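Local atomic coordinates of leucine aminopeptidase 2, chloroplastic (PDB entry 5LHJ), a protein that acts as a metalloaminopeptidase of the M17 family in the maturation of the peptide bottromycin, probably removing unsubstituted N-terminal residues. Residues V230-A235 / A322-D327; G334-I339 / V428-N433; E338-D343 / C434-G439. All coordinates share one frame; numbering follows the deposited sequence.

Contact 1: residues V230-A235 / A322-D327; sequences VGRGSA and ALRVGD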
# COMPACT_ATOMS: atom_id res chain seq x y z
N VAL A 230 -6.91 -23.18 16.68
CA VAL A 230 -5.94 -22.10 16.49
C VAL A 230 -4.51 -22.65 16.58
O VAL A 230 -3.67 -22.29 15.78
CB VAL A 230 -6.17 -20.97 17.51
CG1 VAL A 230 -4.96 -20.03 17.60
CG2 VAL A 230 -7.44 -20.20 17.15
N GLY A 231 -4.28 -23.55 17.52
CA GLY A 231 -2.94 -24.05 17.80
C GLY A 231 -2.41 -25.09 16.84
O GLY A 231 -1.24 -25.44 16.90
N ARG A 232 -3.25 -25.62 15.95
CA ARG A 232 -2.85 -26.80 15.17
C ARG A 232 -1.79 -26.57 14.09
O ARG A 232 -1.03 -27.49 13.78
CB ARG A 232 -4.05 -27.51 14.58
CG ARG A 232 -4.66 -26.88 13.36
CD ARG A 232 -5.63 -27.87 12.73
NE ARG A 232 -6.22 -27.40 11.48
CZ ARG A 232 -7.25 -26.56 11.39
NH1 ARG A 232 -7.83 -26.04 12.49
NH2 ARG A 232 -7.72 -26.24 10.19
N GLY A 233 -1.75 -25.37 13.49
CA GLY A 233 -0.76 -25.10 12.43
C GLY A 233 0.69 -25.21 12.90
O GLY A 233 1.57 -25.72 12.19
N SER A 234 0.94 -24.72 14.11
CA SER A 234 2.26 -24.74 14.71
C SER A 234 2.81 -26.14 14.92
O SER A 234 2.06 -27.07 15.21
CB SER A 234 2.22 -24.02 16.06
OG SER A 234 3.49 -24.04 16.69
N ALA A 235 4.13 -26.29 14.79
CA ALA A 235 4.84 -27.50 15.23
C ALA A 235 4.76 -27.70 16.75
O ALA A 235 4.91 -28.83 17.23
CB ALA A 235 6.30 -27.44 14.81
N ALA A 322 -2.80 -25.45 8.96
CA ALA A 322 -3.25 -24.33 9.79
C ALA A 322 -4.74 -24.01 9.62
O ALA A 322 -5.34 -24.30 8.60
CB ALA A 322 -2.43 -23.09 9.49
N LEU A 323 -5.30 -23.37 10.65
CA LEU A 323 -6.68 -22.91 10.63
C LEU A 323 -6.97 -22.06 9.39
O LEU A 323 -6.19 -21.17 9.07
CB LEU A 323 -6.96 -22.09 11.90
CG LEU A 323 -8.42 -21.65 12.14
CD1 LEU A 323 -9.42 -22.78 12.12
CD2 LEU A 323 -8.48 -20.94 13.47
N ARG A 324 -8.06 -22.36 8.70
CA ARG A 324 -8.37 -21.72 7.41
C ARG A 324 -9.45 -20.67 7.56
O ARG A 324 -10.39 -20.84 8.33
CB ARG A 324 -8.85 -22.75 6.38
CG ARG A 324 -7.84 -23.82 5.97
CD ARG A 324 -8.49 -25.06 5.38
NE ARG A 324 -9.05 -25.80 6.49
CZ ARG A 324 -8.93 -27.09 6.76
NH1 ARG A 324 -8.35 -27.97 5.94
NH2 ARG A 324 -9.48 -27.51 7.89
N VAL A 325 -9.36 -19.62 6.76
CA VAL A 325 -10.46 -18.67 6.61
C VAL A 325 -11.68 -19.42 6.06
O VAL A 325 -11.56 -20.17 5.08
CB VAL A 325 -10.07 -17.51 5.66
CG1 VAL A 325 -11.28 -16.63 5.34
CG2 VAL A 325 -8.94 -16.69 6.27
N GLY A 326 -12.83 -19.24 6.70
CA GLY A 326 -14.06 -19.96 6.33
C GLY A 326 -14.36 -21.17 7.20
O GLY A 326 -15.50 -21.67 7.18
N ASP A 327 -13.37 -21.64 7.96
CA ASP A 327 -13.61 -22.74 8.90
C ASP A 327 -14.60 -22.32 9.98
O ASP A 327 -14.74 -21.13 10.27
CB ASP A 327 -12.31 -23.21 9.55
CG ASP A 327 -11.47 -24.08 8.62
OD1 ASP A 327 -11.93 -24.39 7.49
OD2 ASP A 327 -10.35 -24.44 9.04
O HOH W 1 -3.70 -23.24 13.11
O HOH W 2 -5.91 -26.98 7.91
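The guanidinium of R232 lies over the peptide bond between A322 and L323, with its CZ 3.8 Å from L323 N and that nitrogen over the centre of one face. The side chain starts from the crowded position, CG between the backbone N and the carbonyl carbon (chi1 78°), and runs extended from there to NE. At the edge of the group, NH2 makes a weak salt-bridging hydrogen bond of 3.4 Å to D327 OD2, the carboxylate and guanidinium planes lying 24° apart. D327 also holds R324, whose NE meets the syn lone pair of OD2 at 3.2 Å. The two arginines therefore share one carboxylate, and R232 NH2 comes within 3.2 Å of R324 NH2, a like-charge approach probably made tolerable by D327 and by E315 of the second subunit, which pairs with R324 NH1. An alanine in place of R232 would probably open a gap above the A322-L323 peptide and leave D327 with one charged partner fewer. Backbones meet closely too: G233 CA is 3.7 Å from A322 CA, and one water links V230 O, G233 N and L323 N. The apolar part of the contact is V230 CG2 on L323 CD2 at 3.9 Å. V230, near the C-terminal end of helix 225-231, packs on V348 and V349 of helix 345-358, while 322-327 belongs to the loop joining strand 306-316 to strand 328-330.

Contact 2: residues G334-I339 / V428-N433; sequences GTTTEI and VADRVN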
# COMPACT_ATOMS: atom_id res chain seq x y z
N GLY A 334 -21.75 -25.45 22.51
CA GLY A 334 -22.52 -25.84 21.33
C GLY A 334 -22.70 -24.77 20.26
O GLY A 334 -23.21 -25.08 19.17
N THR A 335 -22.28 -23.53 20.54
CA THR A 335 -22.42 -22.45 19.56
C THR A 335 -21.24 -22.46 18.60
O THR A 335 -20.21 -23.07 18.87
CB THR A 335 -22.56 -21.05 20.21
OG1 THR A 335 -21.34 -20.66 20.86
CG2 THR A 335 -23.69 -21.03 21.19
N THR A 336 -21.39 -21.76 17.48
CA THR A 336 -20.44 -21.83 16.38
C THR A 336 -19.85 -20.47 16.02
O THR A 336 -20.54 -19.45 16.06
CB THR A 336 -21.04 -22.47 15.13
OG1 THR A 336 -22.19 -21.72 14.71
CG2 THR A 336 -21.44 -23.90 15.40
N THR A 337 -18.58 -20.48 15.64
CA THR A 337 -17.90 -19.29 15.16
C THR A 337 -17.27 -19.55 13.80
O THR A 337 -16.57 -20.55 13.62
CB THR A 337 -16.78 -18.86 16.13
OG1 THR A 337 -17.35 -18.55 17.40
CG2 THR A 337 -16.00 -17.66 15.62
N GLU A 338 -17.51 -18.63 12.88
CA GLU A 338 -16.89 -18.62 11.57
C GLU A 338 -15.59 -17.82 11.62
O GLU A 338 -15.60 -16.67 12.07
CB GLU A 338 -17.82 -17.99 10.54
CG GLU A 338 -17.27 -18.03 9.12
CD GLU A 338 -18.11 -17.27 8.11
OE1 GLU A 338 -18.96 -16.43 8.48
OE2 GLU A 338 -17.88 -17.50 6.91
N ILE A 339 -14.50 -18.43 11.15
CA ILE A 339 -13.19 -17.78 11.10
C ILE A 339 -13.11 -16.94 9.84
O ILE A 339 -12.86 -17.45 8.74
CB ILE A 339 -12.02 -18.80 11.16
CG1 ILE A 339 -12.15 -19.73 12.37
CG2 ILE A 339 -10.66 -18.06 11.16
CD1 ILE A 339 -12.20 -19.04 13.72
N VAL A 428 -23.08 -18.01 7.94
CA VAL A 428 -22.92 -19.46 8.07
C VAL A 428 -23.03 -19.94 9.52
O VAL A 428 -23.71 -20.92 9.80
CB VAL A 428 -21.55 -19.89 7.47
CG1 VAL A 428 -21.23 -21.35 7.74
CG2 VAL A 428 -21.56 -19.63 5.96
N ALA A 429 -22.33 -19.27 10.44
CA ALA A 429 -22.29 -19.69 11.84
C ALA A 429 -23.08 -18.74 12.75
O ALA A 429 -23.75 -17.81 12.28
CB ALA A 429 -20.84 -19.81 12.29
N ASP A 430 -23.02 -18.98 14.07
CA ASP A 430 -23.68 -18.09 15.02
C ASP A 430 -23.04 -16.70 15.09
O ASP A 430 -23.73 -15.72 15.37
CB ASP A 430 -23.73 -18.71 16.43
CG ASP A 430 -24.52 -19.99 16.49
OD1 ASP A 430 -25.47 -20.19 15.68
OD2 ASP A 430 -24.20 -20.81 17.37
N ARG A 431 -21.73 -16.63 14.84
CA ARG A 431 -21.01 -15.37 14.87
C ARG A 431 -19.76 -15.46 14.02
O ARG A 431 -19.32 -16.57 13.67
CB ARG A 431 -20.60 -15.03 16.30
CG ARG A 431 -19.68 -16.08 16.90
CD ARG A 431 -19.39 -15.81 18.35
NE ARG A 431 -20.45 -16.18 19.28
CZ ARG A 431 -20.80 -17.42 19.64
NH1 ARG A 431 -20.25 -18.49 19.08
NH2 ARG A 431 -21.73 -17.58 20.56
N VAL A 432 -19.17 -14.31 13.74
CA VAL A 432 -17.84 -14.22 13.13
C VAL A 432 -16.80 -13.79 14.16
O VAL A 432 -17.15 -13.17 15.17
CB VAL A 432 -17.77 -13.21 11.95
CG1 VAL A 432 -18.71 -13.64 10.84
CG2 VAL A 432 -18.06 -11.77 12.40
N ASN A 433 -15.53 -14.09 13.89
CA ASN A 433 -14.43 -13.55 14.69
C ASN A 433 -13.85 -12.25 14.15
O ASN A 433 -12.94 -11.70 14.78
CB ASN A 433 -13.31 -14.58 14.92
CG ASN A 433 -12.41 -14.78 13.71
OD1 ASN A 433 -12.82 -14.63 12.57
ND2 ASN A 433 -11.15 -15.12 13.99
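E338 and V432 are parallel partners in a small three-stranded mixed sheet: strand 336-338 is the middle strand, with 328-330 antiparallel on one flank and the short, weakly bonded strand 431-432 parallel on the other. E338 gives the regular part of the pairing, bonding to the residues before and after V432. Its N donates to R431 O at 2.9 Å, almost straight, and its O accepts from N433 N at 3.2 Å. Beside this pair the methyl of A429 packs on the strand, its CB 3.6 Å from E338 N.

Between T337 and R431 the pairing is looser, for the bond from R431 N to T336 O is weak, and side chains take over toward T335. In R431 chi3 (78°) bends NE out of the line of the chain; the guanidinium meets T335 end-on, and NH1 (3.0 Å) and NH2 (3.1 Å) both hold OG1, which lies only 9° out of the guanidinium plane. T335 OG1 is also bonded to D333, and R431 NE forms a salt bridge with D450. An exchange between T336 and D430 closes this end: D430 N donates to T336 OG1 at 2.9 Å, while T336 N donates to D430 OD2 at 3.0 Å, from above the carboxylate plane. The second subunit covers this pair, with Y145 O bonded to T336 OG1 and S147 OG to D430 OD2.

On the partly exposed side, the extended E338 finds its polar partner in S426. There the side chains of E338 and V432 lie side by side, pointing the same way, and OE1 comes no closer to V432 CG1 than 3.7 Å.

Contact 3: residues E338-D343 / C434-G439; sequences EITHTD and CSHRHG
The contact lies beside the dinuclear manganese site of this M17 aminopeptidase: 338-343 ends in D343, a ligand of the second manganese ion in a structure of this protein, although no metal is bound to this chain. Here D343 OD2 is hydrogen-bonded to a glycerol, probably from the crystallisation liquor.

One polar bond joins the loops. T340 OG1, set between its backbone N and carbonyl carbon (chi1 55°), donates to C434 O at 2.7 Å, lying in the carbonyl plane on a lone pair with a C=O...O angle of 119°. Next to it the contact is apolar, as H341 CB meets C434 CB at 3.6 Å. The sulfur of C434, anti to its own backbone N, lies 3.8 Å above the plane of the H436 ring, displaced toward the rim, and also receives a weak bond from H436 N. The H436 ring lies against T340, its edge near T340 O, and its NE2 reaches the edge of the H341 ring, 4.2 Å from CD2. Just beyond, S435 OG accepts from R437 N at 3.0 Å in an ST turn leading toward helix 440-449.

H341 also bonds within its own segment. Its ND1 accepts from D343 N at 3.2 Å, the donor lying in the ring plane, which fixes the rotation of the imidazole and probably steadies the backbone of a metal ligand. This is consistent with a second-shell role: the T340 hydroxyl fastens the two loops together, and the histidine is likely to help position D343 beside them.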
# COMPACT_ATOMS: atom_id res chain seq x y z
N GLU A 338 -17.51 -18.63 12.88
CA GLU A 338 -16.89 -18.62 11.57
C GLU A 338 -15.59 -17.82 11.62
O GLU A 338 -15.60 -16.67 12.07
CB GLU A 338 -17.82 -17.99 10.54
CG GLU A 338 -17.27 -18.03 9.12
CD GLU A 338 -18.11 -17.27 8.11
OE1 GLU A 338 -18.96 -16.43 8.48
OE2 GLU A 338 -17.88 -17.50 6.91
N ILE A 339 -14.50 -18.43 11.15
CA ILE A 339 -13.19 -17.78 11.10
C ILE A 339 -13.11 -16.94 9.84
O ILE A 339 -12.86 -17.45 8.74
CB ILE A 339 -12.02 -18.80 11.16
CG1 ILE A 339 -12.15 -19.73 12.37
CG2 ILE A 339 -10.66 -18.06 11.16
CD1 ILE A 339 -12.20 -19.04 13.72
N THR A 340 -13.34 -15.64 9.98
CA THR A 340 -13.23 -14.73 8.84
C THR A 340 -11.86 -14.06 8.73
O THR A 340 -11.56 -13.47 7.69
CB THR A 340 -14.35 -13.68 8.89
OG1 THR A 340 -14.30 -13.01 10.14
CG2 THR A 340 -15.73 -14.36 8.74
N HIS A 341 -11.04 -14.12 9.78
CA HIS A 341 -9.67 -13.60 9.74
C HIS A 341 -8.87 -14.36 10.79
O HIS A 341 -9.25 -14.35 11.96
CB HIS A 341 -9.67 -12.07 10.01
CG HIS A 341 -8.42 -11.36 9.56
ND1 HIS A 341 -7.18 -11.69 10.05
CD2 HIS A 341 -8.22 -10.36 8.68
CE1 HIS A 341 -6.26 -10.92 9.49
NE2 HIS A 341 -6.87 -10.11 8.63
N THR A 342 -7.79 -15.03 10.38
CA THR A 342 -7.00 -15.86 11.30
C THR A 342 -6.18 -15.07 12.33
O THR A 342 -5.68 -15.64 13.29
CB THR A 342 -6.08 -16.85 10.56
OG1 THR A 342 -5.06 -16.13 9.85
CG2 THR A 342 -6.87 -17.74 9.61
N ASP A 343 -6.00 -13.77 12.11
CA ASP A 343 -5.34 -12.88 13.09
C ASP A 343 -6.22 -12.50 14.30
O ASP A 343 -5.69 -12.00 15.30
CB ASP A 343 -4.80 -11.62 12.41
CG ASP A 343 -3.80 -10.85 13.28
OD1 ASP A 343 -3.00 -11.46 14.02
OD2 ASP A 343 -3.81 -9.60 13.21
N CYS A 434 -14.37 -11.74 13.02
CA CYS A 434 -13.91 -10.48 12.45
C CYS A 434 -14.95 -9.91 11.50
O CYS A 434 -15.38 -10.61 10.56
CB CYS A 434 -12.60 -10.69 11.69
SG CYS A 434 -11.87 -9.18 11.00
N SER A 435 -15.36 -8.67 11.74
CA SER A 435 -16.35 -8.00 10.87
C SER A 435 -15.74 -7.27 9.69
O SER A 435 -16.48 -6.85 8.78
CB SER A 435 -17.15 -6.98 11.68
OG SER A 435 -16.31 -5.93 12.10
N HIS A 436 -14.43 -7.04 9.73
CA HIS A 436 -13.74 -6.17 8.79
C HIS A 436 -14.29 -4.74 8.81
O HIS A 436 -14.12 -4.00 7.84
CB HIS A 436 -13.76 -6.73 7.35
CG HIS A 436 -13.28 -8.14 7.25
ND1 HIS A 436 -14.13 -9.21 7.14
CD2 HIS A 436 -12.03 -8.65 7.25
CE1 HIS A 436 -13.43 -10.32 7.08
NE2 HIS A 436 -12.15 -10.01 7.15
N ARG A 437 -14.92 -4.35 9.92
CA ARG A 437 -15.46 -3.01 10.08
C ARG A 437 -14.82 -2.37 11.30
O ARG A 437 -14.24 -3.05 12.15
CB ARG A 437 -16.96 -3.06 10.26
CG ARG A 437 -17.73 -3.41 8.99
CD ARG A 437 -19.20 -3.59 9.29
NE ARG A 437 -20.05 -3.13 8.19
CZ ARG A 437 -21.38 -2.97 8.27
NH1 ARG A 437 -22.06 -3.26 9.38
NH2 ARG A 437 -22.04 -2.53 7.20
N HIS A 438 -14.97 -1.06 11.40
CA HIS A 438 -14.54 -0.34 12.59
C HIS A 438 -15.27 -0.83 13.83
O HIS A 438 -16.39 -1.32 13.75
CB HIS A 438 -14.81 1.15 12.44
CG HIS A 438 -13.98 1.82 11.39
ND1 HIS A 438 -12.61 1.75 11.38
CD2 HIS A 438 -14.33 2.62 10.35
CE1 HIS A 438 -12.14 2.46 10.37
NE2 HIS A 438 -13.17 2.98 9.72
N GLY A 439 -14.62 -0.69 14.98
CA GLY A 439 -15.19 -1.07 16.28
C GLY A 439 -14.77 -2.44 16.80
O GLY A 439 -15.43 -2.99 17.70

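In the fold
The three contacts form a continuous run along the catalytic domain, with centres about 15 Å apart from contact 1 to either of the others and about 11 Å from contact 2 to contact 3. I339, common to contacts 2 and 3, ties contact 1 to both: its O lies 2.7 Å from G326 N and its N 2.9 Å from D327 O. N433 of contact 2 reaches into contact 3, its OD1 2.8 Å from T340 N and its ND2 2.9 Å from H341 O. All three lie near the manganese site. Contact 3 contributes the ligand D343 itself, whereas the side chain of E345, another metal ligand, is about 4 Å from that of V230 and about 6 Å from that of N433. The second subunit touches contacts 1 and 2.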